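Local coordinates for protein transcriptional regulator, AraC family (Pseudomonas putida, PDB 3GRA) that probably acts as a sequence-specific DNA-binding transcription factor, represented here by its DJ-1/PfpI-like domain rather than by its AraC-type DNA-binding part, at the interface of chains A and B. Numbering follows the deposited sequence. Chains: chain A/B, Transcriptional regulator, AraC family.

The interface of chains A and B. Residues chain A 22, 25-26, 29; chain B 55, 57.
B:Leu55 lies across one face of helix 18-34 of chain A, where A:Thr22, A:Asp26 and A:Val29 receive its two methyl branches. The helix belongs to the DJ-1/PfpI-type (class I glutamine amidotransferase-like) domain of this AraC-family regulator, and the leucine sits in the loop between strands 50-52 and 58-60 of the other copy. With 84 Å² hidden by the partner, B:Leu55 buries more surface than any other residue of the patch. Its CG stands anti to its own carbonyl carbon (chi1 -74°), and chi2 of 179° puts CD1 of B:Leu55 anti to its CA, continuing the chain toward A:Thr22, while CD2 branches off toward A:Asp26 and A:Val29. B:Leu55 CD1 lies 3.8 Å from the backbone carbonyl O of A:Thr22, one turn before the site of CD2. B:Leu55 CD2 reaches A:Val29 CG2 at 3.8 Å, the two side chains meeting at a slant. On another flank the carboxylate oxygen OD1 of A:Asp26 lies 3.6 Å from B:Leu55 CD2, a van der Waals contact between side chains set nearly perpendicular. B:Leu55 CD2 also packs 3.9 Å from A:Asp26 CA, so it touches the helix backbone as well as the acidic side chain.

Beside this, the selenomethionine A:Met25 and B:Leu57 point at each other tip to tip. Bends at chi2 and chi3 curl the selenomethionine chain and bring the terminal methyl A:Met25 CE to B:Leu57 CD2 at 3.6 Å. A:Met25 CE also lies 3.8 Å from B:Leu57 CD1, contacting both arms of the fork. The interface is two-fold symmetric and repeats the arrangement with the chains exchanged; it may or may not form in the full-length regulator.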
loop_
_atom_site.group_PDB
_atom_site.type_symbol
_atom_site.label_atom_id
_atom_site.label_comp_id
_atom_site.label_asym_id
_atom_site.label_seq_id
_atom_site.Cartn_x
_atom_site.Cartn_y
_atom_site.Cartn_z
ATOM N N THR A 22 -1.141 -2.515 1.917
ATOM C CA THR A 22 -2.055 -2.607 0.785
ATOM C C THR A 22 -2.241 -4.032 0.257
ATOM O O THR A 22 -3.337 -4.391 -0.173
ATOM C CB THR A 22 -1.612 -1.691 -0.374
ATOM O OG1 THR A 22 -0.342 -2.124 -0.878
ATOM C CG2 THR A 22 -1.501 -0.254 0.106
HETATM N N MSE A 25 -4.543 -5.865 2.722
HETATM C CA MSE A 25 -5.906 -5.364 2.531
HETATM C C MSE A 25 -6.529 -5.915 1.256
HETATM O O MSE A 25 -7.717 -6.220 1.214
HETATM C CB MSE A 25 -5.926 -3.828 2.467
HETATM C CG MSE A 25 -5.890 -3.112 3.812
HETATM SE SE MSE A 25 -7.426 -3.220 4.750
HETATM C CE MSE A 25 -8.450 -2.052 3.881
ATOM N N ASP A 26 -5.723 -6.019 0.212
ATOM C CA ASP A 26 -6.202 -6.540 -1.049
ATOM C C ASP A 26 -6.814 -7.925 -0.781
ATOM O O ASP A 26 -7.955 -8.198 -1.165
ATOM C CB ASP A 26 -5.042 -6.649 -2.033
ATOM C CG ASP A 26 -5.430 -6.242 -3.438
ATOM O OD1 ASP A 26 -6.634 -5.986 -3.675
ATOM O OD2 ASP A 26 -4.533 -6.179 -4.306
ATOM N N VAL A 29 -10.103 -7.641 1.002
ATOM C CA VAL A 29 -11.153 -7.047 0.189
ATOM C C VAL A 29 -11.554 -8.063 -0.889
ATOM O O VAL A 29 -12.737 -8.365 -1.062
ATOM C CB VAL A 29 -10.684 -5.727 -0.469
ATOM C CG1 VAL A 29 -11.740 -5.214 -1.432
ATOM C CG2 VAL A 29 -10.419 -4.675 0.607
ATOM N N LEU B 55 -9.660 0.170 -2.680
ATOM C CA LEU B 55 -9.613 -0.653 -1.472
ATOM C C LEU B 55 -10.425 -0.155 -0.299
ATOM O O LEU B 55 -10.456 -0.804 0.741
ATOM C CB LEU B 55 -8.165 -0.826 -1.012
ATOM C CG LEU B 55 -7.313 -1.779 -1.846
ATOM C CD1 LEU B 55 -5.910 -1.828 -1.277
ATOM C CD2 LEU B 55 -7.950 -3.163 -1.844
ATOM N N LEU B 57 -9.707 2.558 1.209
ATOM C CA LEU B 57 -8.811 3.484 1.920
ATOM C C LEU B 57 -8.800 4.824 1.192
ATOM O O LEU B 57 -8.963 4.881 -0.025
ATOM C CB LEU B 57 -7.358 2.980 1.951
ATOM C CG LEU B 57 -6.824 1.751 2.711
ATOM C CD1 LEU B 57 -7.483 1.621 4.069
ATOM C CD2 LEU B 57 -7.046 0.533 1.877
#